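MREC protein (Listeria monocytogenes, PDB 2J5U) helps to form and maintain bacterial cell shape, and assembles into a homooligomer of 24 subunits arranged as 12 dimers. Local coordinates at the interface of chains A and B and the interface of chains C and A. Sequence-based numbering; all coordinates share one arbitrary frame. Chains: chain A/B/C, MREC protein.

Contact 1 and contact 2 lie about 22 Å apart, measured between the centres of their C-alpha atoms, and both draw on helix 39-60 of chain A. Contact 2 uses the earlier part of this helix, A:Leu41 to A:Lys49, packed alongside helix 31-58 of chain C. Contact 1 uses the last turn and its end, A:Glu57 to A:Ile61, with A:Pro106 beside it, to receive two lysines of chain B. One helix thus touches two neighbours through different chemistry: aliphatic packing towards chain C, charge pairing and lysine docking towards chain B. Such double use suits a protein built into a 24-subunit assembly of dimers.

Contact 1: the interface of chains A and B. Residues chain A 57, 60-61, 106-107; chain B 169, 171.
B:Lys171 pushes its tip between A:Glu57, A:Pro106 and A:Ile61. From CB the chain runs out extended, with CG anti to the backbone N (chi1 -159°), and the methylenes through CD serve as a spacer; contact begins at CE. That carbon passes the carboxylate of A:Glu57, 3.6 Å from OE1, and lies 3.9 Å from the ring carbon CB of A:Pro106. At the tip, the ammonium NZ stands 3.5 Å from the carbonyl O of A:Pro106 and comes tip to tip with A:Ile61, whose CD1 is 3.7 Å away. A:Glu57 OE1 and NZ are 4.2 Å apart, too far for a direct bond but near enough for a likely electrostatic pull. Lysine suits this place because its long aliphatic chain carries CE to the proline, while the ammonium reaches the isoleucine methyl and comes near a glutamate.

B:Lys169 works differently. Its ammonium meets the carboxylate of A:Asp60 tip to tip in a salt bridge, modelled very short with NZ 2.5 Å from OD1. NZ approaches from above the carboxylate plane, 53° out of it, but CE is crowded against OD1 as well, so the detailed geometry is doubtful. A:Asp60 turns its CG anti to its own carbonyl carbon (chi1 -58°), and its short side chain presents the acid close to the helix end. Since A:Asp60 closes helix 39-60, the negative end of the helix dipole may add a little to the attraction for B:Lys169.

The whole interface is two-fold symmetric, so this patch recurs with the chains exchanged. It ties a loop of one subunit to the helix end of the other, and may help hold an MreC dimer together.

Contact 2: the interface of chains C and A. Residues chain C 41, 44-45, 48; chain A 41, 44-45, 48-49.
The carboxylate of C:Glu44 has A:Val45 over one face: methyl CG1 stands 4.1 Å from CD, somewhat off the normal to the plane. A:Lys49 lies beyond the OE1 end of the same group, tilted slightly towards the side of that methyl, with NZ 4.0 Å from OE1. This spacing is not a salt bridge, although the opposite charges probably attract. C:Glu44 is extended, its CG anti to the backbone N (chi1 -178°), which carries the acid out beside the partner helix. The other flat group, the carboxylate of A:Glu44, meets C:Val45 at its OE1 end, from above the plane: CG1 lies 3.7 Å from OE1. Each acid therefore flanks a valine of the opposite chain.

Between these polar borders runs an aliphatic seam. The CG2 methyls of C:Val45 and A:Val45 meet at 3.7 Å, and both valines hold CG2 beside the backbone N, anti to the carbonyl carbon. Further along, the two Leu48 side chains approach through their stems, with 3.9 Å from CB of C:Leu48 to CB of A:Leu48. CD1 of C:Leu48 reaches back over the backbone of A:Val45, 4.0 Å from its CA, whereas CD1 of A:Leu48 points towards C:Val45. A:Leu41 adds its CD2 methyl, 4.1 Å from CG2 of C:Val45. Short branched valine allows the helices to come near, leucine fills the seam beyond, and long charged residues suit its margins.

Residues 41, 45 and 48, spaced four and three apart on parallel helices, pack in the manner of a coiled coil, within a stretch predicted to form one. The interface of chains C and A as a whole is not an exact two-fold; this contact probably links subunits within the larger assembly.

Contact 1: the interface of chains A and B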
ATOM      1  N   GLU A  57     -25.827 -16.205 -32.971  1.00 75.20           N
ATOM      2  CA  GLU A  57     -25.240 -16.956 -31.865  1.00 75.83           C
ATOM      3  C   GLU A  57     -23.784 -17.286 -32.147  1.00 75.72           C
ATOM      4  O   GLU A  57     -22.965 -17.292 -31.238  1.00 76.43           O
ATOM      5  CB  GLU A  57     -26.010 -18.253 -31.623  1.00 75.70           C
ATOM      6  CG  GLU A  57     -27.092 -18.153 -30.580  1.00 78.25           C
ATOM      7  CD  GLU A  57     -27.910 -19.423 -30.474  1.00 80.75           C
ATOM      8  OE1 GLU A  57     -27.305 -20.514 -30.397  1.00 81.32           O
ATOM      9  OE2 GLU A  57     -29.161 -19.331 -30.461  1.00 83.95           O
ATOM     10  N   ASP A  60     -21.345 -14.074 -31.464  1.00 90.50           N
ATOM     11  CA  ASP A  60     -21.069 -13.749 -30.067  1.00 93.67           C
ATOM     12  C   ASP A  60     -19.934 -14.542 -29.450  1.00 94.73           C
ATOM     13  O   ASP A  60     -19.076 -13.993 -28.757  1.00 95.86           O
ATOM     14  CB  ASP A  60     -22.316 -13.964 -29.221  1.00 95.76           C
ATOM     15  CG  ASP A  60     -23.474 -13.137 -29.697  1.00 99.08           C
ATOM     16  OD1 ASP A  60     -24.474 -13.050 -28.956  1.00101.06           O
ATOM     17  OD2 ASP A  60     -23.379 -12.577 -30.815  1.00100.32           O
ATOM     18  N   ILE A  61     -19.935 -15.840 -29.696  1.00 94.83           N
ATOM     19  CA  ILE A  61     -18.916 -16.700 -29.141  1.00 95.02           C
ATOM     20  C   ILE A  61     -17.627 -16.641 -29.958  1.00 95.60           C
ATOM     21  O   ILE A  61     -16.681 -17.360 -29.664  1.00 96.02           O
ATOM     22  CB  ILE A  61     -19.439 -18.147 -29.083  1.00 95.02           C
ATOM     23  CG1 ILE A  61     -20.925 -18.144 -28.694  1.00 95.57           C
ATOM     24  CG2 ILE A  61     -18.652 -18.951 -28.060  1.00 96.26           C
ATOM     25  CD1 ILE A  61     -21.242 -17.508 -27.333  1.00 95.94           C
ATOM     26  N   PRO A 106     -22.431 -23.360 -31.345  1.00 57.58           N
ATOM     27  CA  PRO A 106     -22.494 -22.513 -30.155  1.00 57.81           C
ATOM     28  C   PRO A 106     -22.970 -23.228 -28.899  1.00 57.81           C
ATOM     29  O   PRO A 106     -22.483 -22.967 -27.803  1.00 59.38           O
ATOM     30  CB  PRO A 106     -23.431 -21.394 -30.589  1.00 56.17           C
ATOM     31  CG  PRO A 106     -23.063 -21.230 -32.020  1.00 56.75           C
ATOM     32  CD  PRO A 106     -23.015 -22.668 -32.503  1.00 57.73           C
ATOM     33  N   SER A 107     -23.909 -24.145 -29.044  1.00 58.09           N
ATOM     34  CA  SER A 107     -24.400 -24.828 -27.865  1.00 58.71           C
ATOM     35  C   SER A 107     -23.691 -26.125 -27.495  1.00 57.35           C
ATOM     36  O   SER A 107     -24.148 -26.838 -26.602  1.00 57.60           O
ATOM     37  CB  SER A 107     -25.903 -25.070 -27.989  1.00 59.87           C
ATOM     38  OG  SER A 107     -26.221 -25.565 -29.269  1.00 67.04           O
TER
ATOM     39  N   LYS B 169     -31.924 -11.856 -25.919  1.00 74.95           N
ATOM     40  CA  LYS B 169     -31.742 -13.189 -26.464  1.00 76.80           C
ATOM     41  C   LYS B 169     -31.335 -14.208 -25.417  1.00 75.88           C
ATOM     42  O   LYS B 169     -30.402 -13.984 -24.645  1.00 75.43           O
ATOM     43  CB  LYS B 169     -30.717 -13.159 -27.582  1.00 79.75           C
ATOM     44  CG  LYS B 169     -29.305 -12.985 -27.117  1.00 84.49           C
ATOM     45  CD  LYS B 169     -28.400 -13.130 -28.309  1.00 90.33           C
ATOM     46  CE  LYS B 169     -27.030 -13.635 -27.924  1.00 93.51           C
ATOM     47  NZ  LYS B 169     -26.491 -14.453 -29.056  1.00 93.70           N
ATOM     48  N   LYS B 171     -30.376 -18.369 -24.384  1.00 76.60           N
ATOM     49  CA  LYS B 171     -29.750 -19.581 -24.896  1.00 76.65           C
ATOM     50  C   LYS B 171     -30.096 -20.810 -24.057  1.00 75.02           C
ATOM     51  O   LYS B 171     -30.237 -20.728 -22.833  1.00 74.24           O
ATOM     52  CB  LYS B 171     -28.229 -19.376 -24.941  1.00 79.74           C
ATOM     53  CG  LYS B 171     -27.476 -20.314 -25.881  1.00 84.59           C
ATOM     54  CD  LYS B 171     -26.060 -19.798 -26.148  1.00 87.68           C
ATOM     55  CE  LYS B 171     -25.383 -20.541 -27.298  1.00 88.32           C
ATOM     56  NZ  LYS B 171     -24.127 -19.845 -27.707  1.00 89.66           N
TER

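Contact 2: the interface of chains C and A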
ATOM      1  N   LEU C  41     -44.395  -9.802 -47.648  1.00119.21           N
ATOM      2  CA  LEU C  41     -43.406 -10.842 -47.417  1.00116.39           C
ATOM      3  C   LEU C  41     -42.149 -10.583 -48.231  1.00115.26           C
ATOM      4  O   LEU C  41     -41.046 -10.889 -47.790  1.00115.46           O
ATOM      5  CB  LEU C  41     -43.972 -12.216 -47.787  1.00115.50           C
ATOM      6  CG  LEU C  41     -45.162 -12.731 -46.978  1.00114.87           C
ATOM      7  CD1 LEU C  41     -45.521 -14.128 -47.454  1.00114.04           C
ATOM      8  CD2 LEU C  41     -44.820 -12.747 -45.496  1.00114.53           C
ATOM      9  N   GLU C  44     -39.928  -8.218 -46.355  1.00109.82           N
ATOM     10  CA  GLU C  44     -39.505  -8.856 -45.110  1.00108.73           C
ATOM     11  C   GLU C  44     -38.335  -9.775 -45.447  1.00107.97           C
ATOM     12  O   GLU C  44     -37.311  -9.783 -44.756  1.00108.15           O
ATOM     13  CB  GLU C  44     -40.646  -9.676 -44.492  1.00108.40           C
ATOM     14  CG  GLU C  44     -40.272 -10.318 -43.152  1.00108.94           C
ATOM     15  CD  GLU C  44     -41.394 -11.147 -42.536  1.00109.75           C
ATOM     16  OE1 GLU C  44     -41.197 -11.666 -41.413  1.00109.08           O
ATOM     17  OE2 GLU C  44     -42.467 -11.284 -43.169  1.00110.16           O
ATOM     18  N   VAL C  45     -38.497 -10.545 -46.519  1.00105.95           N
ATOM     19  CA  VAL C  45     -37.456 -11.453 -46.964  1.00104.40           C
ATOM     20  C   VAL C  45     -36.202 -10.642 -47.241  1.00103.70           C
ATOM     21  O   VAL C  45     -35.212 -10.761 -46.524  1.00104.46           O
ATOM     22  CB  VAL C  45     -37.864 -12.200 -48.252  1.00103.89           C
ATOM     23  CG1 VAL C  45     -36.655 -12.883 -48.865  1.00103.67           C
ATOM     24  CG2 VAL C  45     -38.931 -13.231 -47.937  1.00103.93           C
ATOM     25  N   LEU C  48     -34.274  -9.821 -44.274  1.00 98.08           N
ATOM     26  CA  LEU C  48     -33.682 -11.004 -43.653  1.00 95.96           C
ATOM     27  C   LEU C  48     -32.523 -11.448 -44.529  1.00 96.16           C
ATOM     28  O   LEU C  48     -31.406 -11.683 -44.059  1.00 95.97           O
ATOM     29  CB  LEU C  48     -34.702 -12.137 -43.595  1.00 93.10           C
ATOM     30  CG  LEU C  48     -35.877 -11.981 -42.646  1.00 91.83           C
ATOM     31  CD1 LEU C  48     -36.882 -13.080 -42.893  1.00 91.96           C
ATOM     32  CD2 LEU C  48     -35.369 -12.026 -41.223  1.00 91.23           C
TER
ATOM     33  N   LEU A  41     -42.331 -17.956 -50.565  1.00 85.65           N
ATOM     34  CA  LEU A  41     -41.879 -16.792 -49.811  1.00 84.79           C
ATOM     35  C   LEU A  41     -41.979 -17.012 -48.312  1.00 84.21           C
ATOM     36  O   LEU A  41     -41.065 -16.666 -47.562  1.00 82.81           O
ATOM     37  CB  LEU A  41     -42.682 -15.555 -50.209  1.00 85.21           C
ATOM     38  CG  LEU A  41     -42.218 -14.921 -51.517  1.00 86.59           C
ATOM     39  CD1 LEU A  41     -43.092 -13.730 -51.859  1.00 88.46           C
ATOM     40  CD2 LEU A  41     -40.768 -14.491 -51.378  1.00 86.61           C
ATOM     41  N   GLU A  44     -39.091 -18.953 -47.304  1.00 81.45           N
ATOM     42  CA  GLU A  44     -37.836 -18.217 -47.254  1.00 82.50           C
ATOM     43  C   GLU A  44     -37.729 -17.500 -45.915  1.00 81.78           C
ATOM     44  O   GLU A  44     -36.664 -17.464 -45.288  1.00 81.83           O
ATOM     45  CB  GLU A  44     -37.769 -17.195 -48.386  1.00 85.23           C
ATOM     46  CG  GLU A  44     -37.655 -17.814 -49.764  1.00 90.86           C
ATOM     47  CD  GLU A  44     -37.428 -16.784 -50.857  1.00 94.05           C
ATOM     48  OE1 GLU A  44     -36.441 -16.015 -50.760  1.00 94.97           O
ATOM     49  OE2 GLU A  44     -38.236 -16.749 -51.816  1.00 95.86           O
ATOM     50  N   VAL A  45     -38.847 -16.930 -45.484  1.00 79.50           N
ATOM     51  CA  VAL A  45     -38.899 -16.218 -44.224  1.00 77.11           C
ATOM     52  C   VAL A  45     -38.486 -17.154 -43.094  1.00 75.45           C
ATOM     53  O   VAL A  45     -37.506 -16.897 -42.394  1.00 75.04           O
ATOM     54  CB  VAL A  45     -40.323 -15.676 -43.957  1.00 76.90           C
ATOM     55  CG1 VAL A  45     -40.413 -15.089 -42.563  1.00 75.62           C
ATOM     56  CG2 VAL A  45     -40.666 -14.620 -44.990  1.00 77.31           C
ATOM     57  N   LEU A  48     -34.798 -18.253 -43.323  1.00 68.86           N
ATOM     58  CA  LEU A  48     -33.855 -17.179 -43.054  1.00 68.58           C
ATOM     59  C   LEU A  48     -33.833 -16.831 -41.571  1.00 69.75           C
ATOM     60  O   LEU A  48     -32.770 -16.595 -40.989  1.00 68.95           O
ATOM     61  CB  LEU A  48     -34.218 -15.957 -43.884  1.00 68.62           C
ATOM     62  CG  LEU A  48     -33.802 -16.106 -45.348  1.00 67.79           C
ATOM     63  CD1 LEU A  48     -34.472 -15.042 -46.189  1.00 67.18           C
ATOM     64  CD2 LEU A  48     -32.288 -16.008 -45.448  1.00 66.39           C
ATOM     65  N   LYS A  49     -35.009 -16.812 -40.958  1.00 70.02           N
ATOM     66  CA  LYS A  49     -35.098 -16.507 -39.544  1.00 71.75           C
ATOM     67  C   LYS A  49     -34.204 -17.451 -38.760  1.00 72.90           C
ATOM     68  O   LYS A  49     -33.311 -17.009 -38.036  1.00 73.60           O
ATOM     69  CB  LYS A  49     -36.538 -16.635 -39.048  1.00 72.29           C
ATOM     70  CG  LYS A  49     -37.408 -15.430 -39.365  1.00 74.76           C
ATOM     71  CD  LYS A  49     -38.808 -15.595 -38.798  1.00 76.32           C
ATOM     72  CE  LYS A  49     -39.659 -14.367 -39.080  1.00 78.28           C
ATOM     73  NZ  LYS A  49     -41.039 -14.507 -38.534  1.00 80.34           N
TER